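C-domain type II peptide synthetase (Streptomyces globisporus, PDB 4ZNM) is a stand-alone (type II) condensation domain of the peptide synthetase family, a two-lobed fold belonging to the CoA-dependent acyltransferase clan. Local coordinates at residues T127-S130 and L134-L137; N122-T127 and V150-A155. One frame throughout, in Å; residues are numbered along the deposited sequence.

Interaction 1: T127-S130 and L134-L137. With NA (sodium ion), chain C.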
loop_
_atom_site.group_PDB
_atom_site.type_symbol
_atom_site.label_atom_id
_atom_site.label_comp_id
_atom_site.label_asym_id
_atom_site.label_seq_id
_atom_site.Cartn_x
_atom_site.Cartn_y
_atom_site.Cartn_z
ATOM N N THR A 127 -1.283 17.178 -1.650
ATOM C CA THR A 127 -0.104 17.955 -1.989
ATOM C C THR A 127 0.966 17.056 -2.608
ATOM O O THR A 127 0.894 15.833 -2.509
ATOM C CB THR A 127 0.475 18.681 -0.771
ATOM O OG1 THR A 127 1.028 17.732 0.158
ATOM C CG2 THR A 127 -0.604 19.510 -0.105
ATOM N N GLY A 128 1.942 17.669 -3.277
ATOM C CA GLY A 128 2.973 16.923 -3.993
ATOM C C GLY A 128 4.270 16.815 -3.227
ATOM O O GLY A 128 4.525 17.569 -2.288
ATOM N N LEU A 129 5.079 15.836 -3.611
ATOM C CA LEU A 129 6.360 15.605 -2.948
ATOM C C LEU A 129 7.293 14.951 -3.975
ATOM O O LEU A 129 7.128 13.793 -4.298
ATOM C CB LEU A 129 6.151 14.725 -1.718
ATOM C CG LEU A 129 7.387 14.289 -0.936
ATOM C CD1 LEU A 129 8.160 15.489 -0.486
ATOM C CD2 LEU A 129 7.000 13.454 0.282
ATOM N N SER A 130 8.241 15.720 -4.487
ATOM C CA SER A 130 9.148 15.268 -5.540
ATOM C C SER A 130 10.040 14.128 -5.083
ATOM O O SER A 130 10.322 13.992 -3.885
ATOM C CB SER A 130 10.018 16.427 -5.996
ATOM O OG SER A 130 10.970 16.731 -4.998
ATOM N N LEU A 134 15.470 16.311 -2.268
ATOM C CA LEU A 134 14.940 16.247 -0.903
ATOM C C LEU A 134 13.957 17.413 -0.687
ATOM O O LEU A 134 14.069 18.425 -1.357
ATOM C CB LEU A 134 16.088 16.281 0.100
ATOM C CG LEU A 134 17.170 15.199 -0.116
ATOM C CD1 LEU A 134 18.162 15.145 1.009
ATOM C CD2 LEU A 134 16.564 13.801 -0.326
ATOM N N PRO A 135 12.993 17.264 0.237
ATOM C CA PRO A 135 12.854 16.087 1.103
ATOM C C PRO A 135 12.087 14.945 0.435
ATOM O O PRO A 135 11.361 15.153 -0.522
ATOM C CB PRO A 135 12.076 16.624 2.296
ATOM C CG PRO A 135 11.171 17.667 1.701
ATOM C CD PRO A 135 11.984 18.299 0.563
ATOM N N LEU A 136 12.263 13.749 0.969
ATOM C CA LEU A 136 11.462 12.602 0.609
ATOM C C LEU A 136 10.472 12.234 1.721
ATOM O O LEU A 136 9.708 11.272 1.588
ATOM C CB LEU A 136 12.389 11.434 0.319
ATOM C CG LEU A 136 13.310 11.652 -0.893
ATOM C CD1 LEU A 136 14.211 10.443 -1.021
ATOM C CD2 LEU A 136 12.495 11.863 -2.143
ATOM N N LEU A 137 10.509 12.989 2.830
ATOM C CA LEU A 137 9.601 12.783 3.956
ATOM C C LEU A 137 9.259 14.160 4.483
ATOM O O LEU A 137 10.161 14.938 4.716
ATOM C CB LEU A 137 10.249 11.943 5.060
ATOM C CG LEU A 137 9.532 11.830 6.410
ATOM C CD1 LEU A 137 8.273 10.942 6.325
ATOM C CD2 LEU A 137 10.475 11.266 7.510
HETATM NA NA NA C . 11.289 15.942 -2.671
HETATM O O HOH W 1 10.091 17.836 -2.466
#

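Interaction 2: N122-T127 and V150-A155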
loop_
_atom_site.group_PDB
_atom_site.type_symbol
_atom_site.label_atom_id
_atom_site.label_comp_id
_atom_site.label_asym_id
_atom_site.label_seq_id
_atom_site.Cartn_x
_atom_site.Cartn_y
_atom_site.Cartn_z
ATOM N N ASN A 122 -6.254 14.204 4.439
ATOM C CA ASN A 122 -6.624 14.260 3.036
ATOM C C ASN A 122 -5.977 15.429 2.345
ATOM O O ASN A 122 -5.566 15.328 1.187
ATOM C CB ASN A 122 -8.134 14.383 2.879
ATOM C CG ASN A 122 -8.798 13.050 2.692
ATOM O OD1 ASN A 122 -8.253 12.018 3.080
ATOM N ND2 ASN A 122 -9.970 13.058 2.097
ATOM N N GLU A 123 -5.903 16.550 3.055
ATOM C CA GLU A 123 -5.303 17.746 2.478
ATOM C C GLU A 123 -3.835 17.478 2.204
ATOM O O GLU A 123 -3.331 17.802 1.136
ATOM C CB GLU A 123 -5.456 18.964 3.406
ATOM C CG GLU A 123 -4.848 20.212 2.784
ATOM C CD GLU A 123 -4.720 21.353 3.758
ATOM O OE1 GLU A 123 -5.492 21.386 4.739
ATOM O OE2 GLU A 123 -3.845 22.218 3.537
ATOM N N VAL A 124 -3.135 16.873 3.154
ATOM C CA VAL A 124 -1.715 16.581 2.941
ATOM C C VAL A 124 -1.571 15.637 1.743
ATOM O O VAL A 124 -0.735 15.857 0.895
ATOM C CB VAL A 124 -1.055 15.991 4.203
ATOM C CG1 VAL A 124 0.325 15.411 3.884
ATOM C CG2 VAL A 124 -0.965 17.059 5.268
ATOM N N GLU A 125 -2.444 14.639 1.630
ATOM C CA GLU A 125 -2.389 13.700 0.499
ATOM C C GLU A 125 -2.609 14.382 -0.844
ATOM O O GLU A 125 -2.163 13.884 -1.865
ATOM C CB GLU A 125 -3.435 12.580 0.662
ATOM C CG GLU A 125 -3.301 11.477 -0.349
ATOM C CD GLU A 125 -4.442 10.447 -0.284
ATOM O OE1 GLU A 125 -4.544 9.608 -1.233
ATOM O OE2 GLU A 125 -5.227 10.487 0.695
ATOM N N SER A 126 -3.335 15.495 -0.865
ATOM C CA SER A 126 -3.496 16.215 -2.122
ATOM C C SER A 126 -2.303 17.096 -2.492
ATOM O O SER A 126 -2.301 17.662 -3.572
ATOM C CB SER A 126 -4.742 17.082 -2.104
ATOM O OG SER A 126 -4.516 18.201 -1.259
ATOM N N THR A 127 -1.283 17.178 -1.650
ATOM C CA THR A 127 -0.104 17.955 -1.989
ATOM C C THR A 127 0.966 17.056 -2.608
ATOM O O THR A 127 0.894 15.833 -2.509
ATOM C CB THR A 127 0.475 18.681 -0.771
ATOM O OG1 THR A 127 1.028 17.732 0.158
ATOM C CG2 THR A 127 -0.604 19.510 -0.105
ATOM N N VAL A 150 -2.821 15.469 15.927
ATOM C CA VAL A 150 -2.711 14.507 14.846
ATOM C C VAL A 150 -1.400 14.770 14.085
ATOM O O VAL A 150 -1.163 15.884 13.647
ATOM C CB VAL A 150 -3.921 14.611 13.894
ATOM C CG1 VAL A 150 -3.749 13.651 12.679
ATOM C CG2 VAL A 150 -5.172 14.291 14.630
ATOM N N LEU A 151 -0.557 13.752 13.958
ATOM C CA LEU A 151 0.681 13.873 13.220
ATOM C C LEU A 151 0.511 13.199 11.860
ATOM O O LEU A 151 0.198 11.998 11.812
ATOM C CB LEU A 151 1.822 13.214 13.977
ATOM C CG LEU A 151 3.157 13.255 13.213
ATOM C CD1 LEU A 151 3.624 14.685 12.877
ATOM C CD2 LEU A 151 4.214 12.481 13.958
ATOM N N VAL A 152 0.702 13.955 10.782
ATOM C CA VAL A 152 0.635 13.398 9.425
ATOM C C VAL A 152 2.019 13.321 8.806
ATOM O O VAL A 152 2.734 14.306 8.721
ATOM C CB VAL A 152 -0.262 14.212 8.489
ATOM C CG1 VAL A 152 -0.334 13.564 7.093
ATOM C CG2 VAL A 152 -1.658 14.370 9.090
ATOM N N LEU A 153 2.387 12.124 8.379
ATOM C CA LEU A 153 3.592 11.951 7.605
ATOM C C LEU A 153 3.295 11.634 6.139
ATOM O O LEU A 153 2.340 10.908 5.791
ATOM C CB LEU A 153 4.436 10.842 8.213
ATOM C CG LEU A 153 4.757 10.985 9.703
ATOM C CD1 LEU A 153 5.671 9.807 10.120
ATOM C CD2 LEU A 153 5.405 12.344 9.990
ATOM N N ILE A 154 4.140 12.165 5.280
ATOM C CA ILE A 154 4.066 11.872 3.866
ATOM C C ILE A 154 5.453 11.589 3.342
ATOM O O ILE A 154 6.412 12.272 3.669
ATOM C CB ILE A 154 3.416 13.008 3.106
ATOM C CG1 ILE A 154 3.337 12.656 1.624
ATOM C CG2 ILE A 154 4.152 14.288 3.358
ATOM C CD1 ILE A 154 2.523 13.655 0.834
ATOM N N ALA A 155 5.538 10.543 2.537
ATOM C CA ALA A 155 6.807 10.090 2.006
ATOM C C ALA A 155 6.612 9.625 0.584
ATOM O O ALA A 155 5.554 9.094 0.229
ATOM C CB ALA A 155 7.346 8.955 2.849
#

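Interaction 1: T127-S130 and L134-L137
A sodium ion is held by oxygens of both arms: Pro135 O binds it at 2.3 Å and Ser130 O at 2.5 Å, and the two carbonyl oxygens subtend about 101° at the metal. The contact is a sodium-binding loop, closed by the metal between helix 110-125 and strand 137-143 of the condensation domain. Pro135, which follows a cis peptide bond, supplies its carbonyl oxygen from the second arm. Ser130 OG is a further ligand in one of two modelled conformers, so its share is less certain; with chi1 at 72° it closes a six-membered chelate ring with Ser130 O. Glu133 O and a water that lies 2.2 Å from the sodium ion complete five ligands, all of them oxygens. No hydrogen bond joins 127-130 to 134-137, so the polar link between them is made through the metal. Leucines pack round the site: Leu129, with CG swung anti to its own N (chi1 176°), splits its methyls, CD1 lying 3.2 Å from Pro135 O and 4.3 Å from Pro135 CG, and CD2 3.7 Å from Leu136 O. In return, Leu136 CD2 rests 3.5 Å from Ser130 O, a carbonyl that also binds the sodium.

Interaction 2: N122-T127 and V150-A155
Helix 110-125 packs its last turn against one face of the sheet that contains strand 148-156, and the contact is carried by Val124 of the helix with Val152 and Ile154 of the strand. Val124 and Val152 meet tip to tip: Val152 CG1 lies 3.8 Å from Val124 CG1 and at a like distance from Val124 CB, while Val124 CG2 is only slightly farther, so a single methyl sits against the whole branched end of the helix residue. Ile154 is met differently. It slides past Val124 in the opposite direction, with Val124 CG1 4.0 Å from Ile154 CB. The isoleucine chain is fully extended (chi1 -179°), which carries CD1 along the helix end to 3.9 Å from Val124 O. The helix is the connection of a beta-alpha-beta crossover, since strands 101-104 and 137-143 on its two sides in sequence are parallel neighbours in the sheet; Val124 also touches Val140 of the second. On the other face of the sheet Leu151 and Leu153 pack against helix 162-180. Polar bonds tie the last helical residues to those that follow. Val124 O accepts two donors, Thr127 N at 2.9 Å and Thr127 OG1 at 2.7 Å, the hydroxyl lying in the carbonyl plane on a lone pair at a C=O...O angle of 141°. Thr127 OG1 is further tied to Arg138. Glu125, turned off the strand, forms salt bridges with Arg246, which belongs to the second sheet, and with Arg396. One residue earlier than the Thr127-Val124 pair, Ser126 OG donates to Glu123 O at 2.7 Å, tilted 18° from that carbonyl's plane.

In the fold
Interactions 1 and 2 share Thr127, where the chain leaves helix 110-125 and heads for the sodium loop, and their centres lie 11 Å apart. They also touch directly. Ile154 O of the strand receives two leucine methyls of interaction 1, Leu137 CD1 at 3.5 Å and Leu129 CD2 at 3.6 Å, while Ala155 CB lies 3.5 Å from Leu136 O. A backbone hydrogen bond between Leu136 and His156 adds a polar tie between the loop and the same strand. The metal remains at a remove from the helix packing, since the side chain of Ile154 is about 9 Å from the sodium ion, and Leu129, which touches Ile154, lies between.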